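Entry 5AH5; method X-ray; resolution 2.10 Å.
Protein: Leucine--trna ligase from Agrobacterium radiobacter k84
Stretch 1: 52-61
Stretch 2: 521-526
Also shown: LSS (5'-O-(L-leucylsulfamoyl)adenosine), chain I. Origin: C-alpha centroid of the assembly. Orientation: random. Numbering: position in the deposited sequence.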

# COMPACT_ATOMS: atom_id res chain seq x y z
N ARG B 52 7.40 11.62 -5.33
CA ARG B 52 5.99 11.96 -5.03
C ARG B 52 5.51 11.18 -3.81
O ARG B 52 4.91 11.74 -2.87
CB ARG B 52 5.06 11.68 -6.21
CG ARG B 52 3.65 12.14 -5.89
CD ARG B 52 2.67 11.75 -6.94
NE ARG B 52 1.43 12.50 -6.80
CZ ARG B 52 0.35 12.28 -7.51
NH1 ARG B 52 0.37 11.35 -8.49
NH2 ARG B 52 -0.76 13.02 -7.28
N ASN B 53 5.75 9.88 -3.86
CA ASN B 53 5.39 8.96 -2.82
C ASN B 53 5.97 9.36 -1.42
O ASN B 53 5.26 9.33 -0.39
CB ASN B 53 5.86 7.58 -3.24
CG ASN B 53 5.29 6.48 -2.43
OD1 ASN B 53 5.31 5.33 -2.90
ND2 ASN B 53 4.82 6.76 -1.22
N TYR B 54 7.18 9.85 -1.43
CA TYR B 54 7.96 10.05 -0.23
C TYR B 54 7.79 11.49 0.29
O TYR B 54 7.90 11.78 1.49
CB TYR B 54 9.42 9.60 -0.44
CG TYR B 54 9.60 8.11 -0.85
CD1 TYR B 54 8.67 7.16 -0.50
CD2 TYR B 54 10.73 7.66 -1.55
CE1 TYR B 54 8.79 5.85 -0.85
CE2 TYR B 54 10.85 6.29 -1.91
CZ TYR B 54 9.90 5.40 -1.59
OH TYR B 54 10.00 4.02 -1.89
N SER B 55 7.59 12.42 -0.62
CA SER B 55 7.24 13.78 -0.27
C SER B 55 6.04 13.83 0.62
O SER B 55 6.00 14.61 1.58
CB SER B 55 6.94 14.58 -1.50
OG SER B 55 8.12 14.86 -2.15
N MET B 56 5.07 12.99 0.34
CA MET B 56 3.78 13.00 1.10
C MET B 56 4.01 12.56 2.55
O MET B 56 3.45 13.16 3.49
CB MET B 56 2.73 12.10 0.48
CG MET B 56 2.26 12.50 -0.92
SD MET B 56 1.07 11.33 -1.66
CE MET B 56 0.94 12.18 -3.23
N GLY B 57 4.86 11.53 2.72
CA GLY B 57 5.22 11.06 4.02
C GLY B 57 6.01 12.06 4.76
O GLY B 57 5.75 12.24 5.94
N ASP B 58 6.94 12.76 4.10
CA ASP B 58 7.71 13.73 4.81
C ASP B 58 6.87 14.96 5.33
O ASP B 58 7.13 15.50 6.39
CB ASP B 58 8.79 14.32 3.94
CG ASP B 58 9.83 15.08 4.76
OD1 ASP B 58 10.33 14.51 5.75
OD2 ASP B 58 10.15 16.24 4.44
N THR B 59 6.00 15.47 4.46
CA THR B 59 5.11 16.54 4.79
C THR B 59 4.27 16.18 6.00
O THR B 59 4.21 16.96 6.96
CB THR B 59 4.27 16.95 3.53
OG1 THR B 59 5.18 17.59 2.61
CG2 THR B 59 3.18 17.95 3.92
N LEU B 60 3.62 15.02 5.98
CA LEU B 60 2.87 14.60 7.09
C LEU B 60 3.76 14.51 8.35
O LEU B 60 3.44 15.03 9.41
CB LEU B 60 2.24 13.25 6.77
CG LEU B 60 1.45 12.64 7.92
CD1 LEU B 60 0.35 13.59 8.40
CD2 LEU B 60 0.86 11.36 7.44
N ALA B 61 4.92 13.85 8.22
CA ALA B 61 5.75 13.61 9.38
C ALA B 61 6.18 14.94 10.02
O ALA B 61 6.14 15.06 11.22
CB ALA B 61 6.98 12.79 9.02
N ASP B 521 0.26 3.98 11.61
CA ASP B 521 -0.92 4.85 11.47
C ASP B 521 -1.20 5.13 10.00
O ASP B 521 -2.34 5.14 9.59
CB ASP B 521 -0.66 6.15 12.20
CG ASP B 521 -0.44 5.92 13.70
OD1 ASP B 521 -1.44 5.75 14.42
OD2 ASP B 521 0.74 5.80 14.11
N VAL B 522 -0.17 5.46 9.25
CA VAL B 522 -0.32 5.84 7.86
C VAL B 522 0.72 5.03 7.05
O VAL B 522 1.87 4.99 7.43
CB VAL B 522 -0.12 7.34 7.72
CG1 VAL B 522 -0.02 7.75 6.29
CG2 VAL B 522 -1.28 8.13 8.43
N TYR B 523 0.26 4.37 5.99
CA TYR B 523 1.08 3.70 5.00
C TYR B 523 0.76 4.21 3.59
O TYR B 523 -0.38 4.16 3.17
CB TYR B 523 0.80 2.22 5.03
CG TYR B 523 1.85 1.35 4.35
CD1 TYR B 523 3.22 1.66 4.39
CD2 TYR B 523 1.51 0.15 3.80
CE1 TYR B 523 4.21 0.78 3.86
CE2 TYR B 523 2.48 -0.71 3.23
CZ TYR B 523 3.84 -0.37 3.28
OH TYR B 523 4.83 -1.24 2.76
N ILE B 524 1.76 4.70 2.91
CA ILE B 524 1.62 5.33 1.60
C ILE B 524 2.32 4.51 0.54
O ILE B 524 3.54 4.41 0.59
CB ILE B 524 2.29 6.71 1.60
CG1 ILE B 524 1.90 7.52 2.90
CG2 ILE B 524 1.88 7.49 0.36
CD1 ILE B 524 2.74 8.74 3.15
N GLY B 525 1.58 3.96 -0.42
CA GLY B 525 2.19 3.34 -1.58
C GLY B 525 1.21 2.90 -2.65
O GLY B 525 0.01 3.01 -2.48
N GLY B 526 1.75 2.37 -3.72
CA GLY B 526 0.99 2.13 -4.94
C GLY B 526 0.02 0.97 -4.84
O GLY B 526 0.23 -0.00 -4.12
C1 LSS I . 8.35 -1.49 -4.47
N1 LSS I . 4.49 7.14 -9.62
O1 LSS I . 7.30 -1.46 -5.08
S1 LSS I . 9.35 0.27 -5.87
C2 LSS I . 4.06 7.02 -8.37
N2 LSS I . 9.38 -0.72 -4.76
O2 LSS I . 4.13 2.69 -6.01
N3 LSS I . 4.59 6.15 -7.49
O3 LSS I . 4.80 2.77 -3.33
C4 LSS I . 5.61 5.36 -7.90
N4 LSS I . 9.92 -2.63 -2.90
O4 LSS I . 7.28 4.03 -5.10
C5 LSS I . 6.04 5.37 -9.22
O5 LSS I . 8.24 1.36 -5.52
C6 LSS I . 5.45 6.26 -10.10
N6 LSS I . 5.91 6.32 -11.37
C7 LSS I . 7.50 -3.14 -1.00
N7 LSS I . 7.03 4.44 -9.34
C8 LSS I . 7.17 3.82 -8.14
C9 LSS I . 7.56 -2.16 -2.18
N9 LSS I . 6.32 4.41 -7.26
CA LSS I . 8.51 -2.47 -3.35
C10 LSS I . 6.83 -4.44 -1.48
C11 LSS I . 6.76 -2.42 0.19
O1A LSS I . 8.99 -0.16 -7.23
C21 LSS I . 6.09 4.05 -5.87
C22 LSS I . 5.50 2.69 -5.73
C23 LSS I . 5.82 2.34 -4.28
C24 LSS I . 7.13 3.06 -4.09
C25 LSS I . 8.34 2.15 -4.34
O2A LSS I . 10.56 1.06 -5.94

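The most unusual feature of this contact is that its one direct hydrogen bond and its ligand site share a single side-chain amide. Asn53 ND2 donates to the backbone carbonyl Ile524 O at 3.2 Å with an N-H...O angle of 176°, nearly linear, while Asn53 OD1 accepts from LSS O3 at 2.6 Å. The same ligand oxygen accepts from Gly526 N (Gly526 N to LSS O3, 3.1 Å, 147°), so the leucyl-adenylate analogue closes a bridge between helix and loop. The CA-to-CB bond of Asn53 points sideways, but its t rotamer (chi1 -167°) brings the amide to the end of the strand. An amide suits this place because it carries both donor and acceptor.

The glycines after the strand leave room for the ligand. An ideal CB on Gly525 would lie 2.9 Å from LSS O3, and one on Gly526 would lie 2.3 Å from LSS O2; both would clash.

Away from the polar end, the packing is apolar. Helix 52-61 and strand 522-524 run nearly antiparallel, at 159°, with axes approaching to 9.2 Å. Ile524 has the largest area covered by the opposing stretch, 92 Å² of the 263 Å² summed over both sides. The m,t conformation of Ile524 places Ile524 CD1 3.5 Å from Gly57 CA and 4.3 Å from Met56 CB. Gly57 has no side chain here; an ideal CB would lie 3.5 Å from Ile524 CD1, tight but not a clear clash. The CA-to-CB bond of Met56 points toward the strand and the end of its side chain leads away; Met56 SD lies 4.4 Å from Ile524 CG2.

One helical turn beyond Met56, Leu60 and Val522 point toward each other's stretch, and Leu60 CD2 meets Val522 CG1 at 3.9 Å. Both are buried, as befits branched aliphatic side chains with no polar group to satisfy.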